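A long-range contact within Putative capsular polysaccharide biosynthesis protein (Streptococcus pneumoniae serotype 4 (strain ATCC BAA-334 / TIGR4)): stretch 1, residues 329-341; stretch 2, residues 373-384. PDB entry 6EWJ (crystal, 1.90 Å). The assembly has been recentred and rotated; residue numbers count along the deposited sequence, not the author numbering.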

# COMPACT_ATOMS: atom_id res chain seq x y z
N SER A 329 7.42 -39.16 6.14
CA SER A 329 8.16 -38.24 7.02
C SER A 329 8.42 -36.91 6.32
O SER A 329 8.27 -36.78 5.12
CB SER A 329 9.50 -38.85 7.43
OG SER A 329 10.42 -38.89 6.34
N LEU A 330 8.87 -35.95 7.12
CA LEU A 330 9.39 -34.68 6.61
C LEU A 330 10.36 -34.85 5.44
O LEU A 330 10.18 -34.24 4.39
CB LEU A 330 10.11 -33.90 7.73
CG LEU A 330 10.59 -32.49 7.33
CD1 LEU A 330 9.42 -31.63 6.88
CD2 LEU A 330 11.30 -31.84 8.49
N GLU A 331 11.35 -35.71 5.63
CA GLU A 331 12.40 -35.90 4.66
C GLU A 331 11.86 -36.54 3.39
O GLU A 331 12.24 -36.18 2.26
CB GLU A 331 13.54 -36.70 5.30
CG GLU A 331 14.63 -37.06 4.31
CD GLU A 331 15.89 -37.58 4.97
OE1 GLU A 331 15.83 -37.96 6.18
OE2 GLU A 331 16.91 -37.64 4.24
N GLU A 332 10.92 -37.45 3.57
CA GLU A 332 10.32 -38.16 2.44
C GLU A 332 9.41 -37.23 1.66
O GLU A 332 9.41 -37.25 0.43
CB GLU A 332 9.57 -39.41 2.92
CG GLU A 332 10.49 -40.50 3.44
CD GLU A 332 9.75 -41.61 4.19
OE1 GLU A 332 8.66 -41.33 4.74
OE2 GLU A 332 10.24 -42.73 4.21
N ARG A 333 8.66 -36.39 2.37
CA ARG A 333 7.84 -35.34 1.70
C ARG A 333 8.71 -34.47 0.83
O ARG A 333 8.36 -34.16 -0.33
CB ARG A 333 7.07 -34.46 2.70
CG ARG A 333 6.00 -33.54 2.04
CD ARG A 333 6.51 -32.21 1.48
NE ARG A 333 7.32 -31.53 2.48
CZ ARG A 333 6.83 -30.85 3.50
NH1 ARG A 333 5.54 -30.68 3.67
NH2 ARG A 333 7.69 -30.30 4.35
N ASN A 334 9.84 -34.02 1.37
CA ASN A 334 10.69 -33.09 0.63
C ASN A 334 11.23 -33.79 -0.62
O ASN A 334 11.24 -33.18 -1.67
CB ASN A 334 11.82 -32.53 1.51
CG ASN A 334 11.31 -31.70 2.69
OD1 ASN A 334 10.16 -31.25 2.74
ND2 ASN A 334 12.21 -31.49 3.67
N LEU A 335 11.62 -35.07 -0.49
CA LEU A 335 12.11 -35.86 -1.65
C LEU A 335 11.03 -35.98 -2.71
O LEU A 335 11.29 -35.69 -3.88
CB LEU A 335 12.64 -37.25 -1.24
CG LEU A 335 13.21 -38.15 -2.36
CD1 LEU A 335 14.22 -37.43 -3.27
CD2 LEU A 335 13.85 -39.39 -1.78
N ILE A 336 9.80 -36.28 -2.29
CA ILE A 336 8.65 -36.34 -3.24
C ILE A 336 8.46 -35.01 -4.03
O ILE A 336 8.26 -35.03 -5.24
CB ILE A 336 7.33 -36.77 -2.54
CG1 ILE A 336 7.42 -38.23 -2.07
CG2 ILE A 336 6.13 -36.62 -3.48
CD1 ILE A 336 6.35 -38.66 -1.08
N ILE A 337 8.58 -33.87 -3.37
CA ILE A 337 8.49 -32.59 -4.07
C ILE A 337 9.58 -32.45 -5.12
O ILE A 337 9.31 -32.06 -6.26
CB ILE A 337 8.52 -31.40 -3.11
CG1 ILE A 337 7.17 -31.32 -2.41
CG2 ILE A 337 8.81 -30.09 -3.85
CD1 ILE A 337 7.16 -30.33 -1.28
N GLN A 338 10.81 -32.78 -4.76
CA GLN A 338 11.92 -32.71 -5.75
C GLN A 338 11.74 -33.71 -6.93
O GLN A 338 12.09 -33.39 -8.08
CB GLN A 338 13.29 -32.86 -5.06
CG GLN A 338 13.60 -31.82 -3.98
CD GLN A 338 13.62 -30.38 -4.46
OE1 GLN A 338 13.87 -30.07 -5.63
NE2 GLN A 338 13.40 -29.46 -3.50
N GLU A 339 11.19 -34.89 -6.64
CA GLU A 339 10.86 -35.86 -7.70
C GLU A 339 9.72 -35.38 -8.60
O GLU A 339 9.73 -35.62 -9.80
CB GLU A 339 10.47 -37.21 -7.12
CG GLU A 339 11.64 -38.03 -6.60
CD GLU A 339 12.53 -38.55 -7.71
OE1 GLU A 339 12.01 -38.98 -8.77
OE2 GLU A 339 13.75 -38.53 -7.53
N LEU A 340 8.73 -34.71 -8.03
CA LEU A 340 7.67 -34.06 -8.85
C LEU A 340 8.27 -33.01 -9.78
O LEU A 340 7.92 -32.94 -10.96
CB LEU A 340 6.59 -33.42 -7.97
CG LEU A 340 5.62 -34.42 -7.30
CD1 LEU A 340 4.71 -33.71 -6.30
CD2 LEU A 340 4.78 -35.12 -8.36
N ALA A 341 9.20 -32.24 -9.23
CA ALA A 341 9.87 -31.19 -9.98
C ALA A 341 10.70 -31.74 -11.16
O ALA A 341 10.64 -31.19 -12.25
CB ALA A 341 10.73 -30.36 -9.05
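Stretch 2 373-384: AYAFFENEITLP

The most unusual feature of this contact is a buried arginine that reads the backbone of the opposing stretch rather than a carboxylate. The CA-to-CB bond of Arg333, on the helix of stretch 1, points toward stretch 2, and its side chain (chi1 t, chi2 m, chi3 m) carries the guanidinium to the place where stretch 2 changes from helix to strand. There Arg333 NH1 donates to Glu380 O at 2.8 Å and, in a weak bond bent to 128°, to Phe377 O at 2.7 Å. Both carbonyls lie at the edge of the guanidinium, near its plane, while Glu378 O lies over one face. The group is held from its own helix as well: Asn334 OD1 accepts from Arg333 NE at 2.9 Å and from Arg333 NH2 at 3.1 Å.

Stretch 2 enters as the C-terminal part of a helix that begins earlier in the chain, passes through Asn379 (phi/psi -115/19) and continues from Glu380 in extended conformation. Both segments run in the same general direction as helix 330-341. Helix 373-378 crosses it at 33°, with a closest axial approach of 10.6 Å; strand 380-383 lies at 20° to it and approaches to 9.1 Å. The backbones are closest near the start of the stretch 1 helix and diverge along it: CA of Leu330 lies 5.0 Å from CA of Glu378, whereas CA of Ile337 and CA of Ile381 are 7.5 Å apart, and CA of Leu340 and CA of Leu383 9.6 Å.

At the close end, Ser329 caps the helix, its OG accepting from Glu332 N at 3.2 Å. The amide of Leu330, the first residue of the helix, is met by stretch 2: the extended Glu378 side chain (chi1 and chi2 both t) places OE2 3.3 Å from Leu330 N, which donates to it. Leu330 also packs against helix 373-378, with CD1 3.8 Å from Phe377 CE2 and CD2 3.5 Å from Tyr374 OH.

Farther along, where the backbones separate, side chains fill the gap and the contact becomes apolar. Its centre is Ile381, whose CB leaves sideways but whose side-chain end comes nearer the helix. Ile381 CD1 meets Ile336 CG2 at 3.6 Å, and Ile381 CG1 lies 3.9 Å from Ile337 CG1 and 3.5 Å from Arg333 CD, joining the arginine's aliphatic portion to this cluster. Leu340 CD1 completes the packing, 4.3 Å from both Ile381 CG2 and Leu383 CD2. Together the two stretches bury 517 Å².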

# COMPACT_ATOMS: atom_id res chain seq x y z
N ALA A 373 -0.33 -28.91 14.21
CA ALA A 373 0.12 -28.02 13.14
C ALA A 373 1.31 -28.60 12.44
O ALA A 373 1.37 -28.64 11.21
CB ALA A 373 0.43 -26.61 13.68
N TYR A 374 2.29 -29.05 13.23
CA TYR A 374 3.47 -29.69 12.66
C TYR A 374 3.11 -30.92 11.81
O TYR A 374 3.67 -31.13 10.75
CB TYR A 374 4.48 -30.10 13.75
CG TYR A 374 5.75 -30.59 13.13
CD1 TYR A 374 6.70 -29.66 12.67
CD2 TYR A 374 6.00 -31.96 12.95
CE1 TYR A 374 7.84 -30.07 12.05
CE2 TYR A 374 7.17 -32.38 12.32
CZ TYR A 374 8.07 -31.43 11.89
OH TYR A 374 9.24 -31.79 11.28
N ALA A 375 2.25 -31.77 12.35
CA ALA A 375 1.97 -33.05 11.71
C ALA A 375 1.23 -32.82 10.39
O ALA A 375 1.48 -33.52 9.42
CB ALA A 375 1.19 -33.99 12.66
N PHE A 376 0.39 -31.79 10.33
CA PHE A 376 -0.28 -31.41 9.07
C PHE A 376 0.70 -30.99 8.01
O PHE A 376 0.62 -31.44 6.88
CB PHE A 376 -1.25 -30.26 9.34
CG PHE A 376 -2.02 -29.81 8.14
CD1 PHE A 376 -1.51 -28.83 7.30
CD2 PHE A 376 -3.27 -30.35 7.86
CE1 PHE A 376 -2.23 -28.37 6.19
CE2 PHE A 376 -4.01 -29.91 6.75
CZ PHE A 376 -3.48 -28.92 5.92
N PHE A 377 1.62 -30.13 8.41
CA PHE A 377 2.72 -29.62 7.56
C PHE A 377 3.66 -30.70 7.08
O PHE A 377 4.02 -30.74 5.90
CB PHE A 377 3.52 -28.58 8.33
CG PHE A 377 4.95 -28.41 7.85
CD1 PHE A 377 5.23 -27.79 6.62
CD2 PHE A 377 6.02 -28.85 8.64
CE1 PHE A 377 6.53 -27.67 6.16
CE2 PHE A 377 7.31 -28.72 8.17
CZ PHE A 377 7.57 -28.11 6.93
N GLU A 378 4.06 -31.56 7.98
CA GLU A 378 5.04 -32.58 7.70
C GLU A 378 4.86 -33.42 6.40
O GLU A 378 5.85 -33.71 5.71
CB GLU A 378 5.13 -33.55 8.90
CG GLU A 378 6.40 -34.38 8.92
CD GLU A 378 6.42 -35.46 10.00
OE1 GLU A 378 5.49 -35.55 10.83
OE2 GLU A 378 7.41 -36.19 10.02
N ASN A 379 3.63 -33.83 6.11
CA ASN A 379 3.35 -34.70 4.95
C ASN A 379 2.48 -34.00 3.88
O ASN A 379 1.91 -34.66 3.02
CB ASN A 379 2.73 -36.02 5.40
CG ASN A 379 1.40 -35.85 6.11
OD1 ASN A 379 1.11 -34.80 6.70
ND2 ASN A 379 0.61 -36.89 6.09
N GLU A 380 2.43 -32.68 3.93
CA GLU A 380 1.56 -31.91 3.09
C GLU A 380 2.26 -31.55 1.80
O GLU A 380 3.43 -31.10 1.82
CB GLU A 380 1.09 -30.65 3.82
CG GLU A 380 -0.07 -29.93 3.15
CD GLU A 380 0.33 -29.08 1.94
OE1 GLU A 380 1.44 -28.49 1.92
OE2 GLU A 380 -0.49 -28.94 0.99
N ILE A 381 1.56 -31.76 0.69
CA ILE A 381 1.97 -31.28 -0.62
C ILE A 381 0.79 -30.66 -1.35
O ILE A 381 -0.29 -31.26 -1.49
CB ILE A 381 2.59 -32.41 -1.47
CG1 ILE A 381 3.92 -32.90 -0.82
CG2 ILE A 381 2.92 -31.94 -2.87
CD1 ILE A 381 4.45 -34.20 -1.40
N THR A 382 1.01 -29.46 -1.87
CA THR A 382 0.01 -28.81 -2.65
C THR A 382 0.32 -29.00 -4.12
O THR A 382 1.41 -28.65 -4.59
CB THR A 382 -0.07 -27.31 -2.33
OG1 THR A 382 -0.01 -27.13 -0.93
CG2 THR A 382 -1.35 -26.71 -2.83
N LEU A 383 -0.64 -29.57 -4.85
CA LEU A 383 -0.55 -29.72 -6.30
C LEU A 383 -1.17 -28.55 -6.99
O LEU A 383 -2.01 -27.89 -6.39
CB LEU A 383 -1.31 -30.97 -6.75
CG LEU A 383 -0.92 -32.29 -6.07
CD1 LEU A 383 -1.78 -33.42 -6.63
CD2 LEU A 383 0.55 -32.60 -6.24
N PRO A 384 -0.75 -28.28 -8.25
CA PRO A 384 -1.25 -27.16 -8.99
C PRO A 384 -2.79 -27.22 -9.15
O PRO A 384 -3.35 -28.30 -9.37
CB PRO A 384 -0.57 -27.33 -10.36
CG PRO A 384 0.71 -27.97 -10.04
CD PRO A 384 0.29 -28.99 -9.01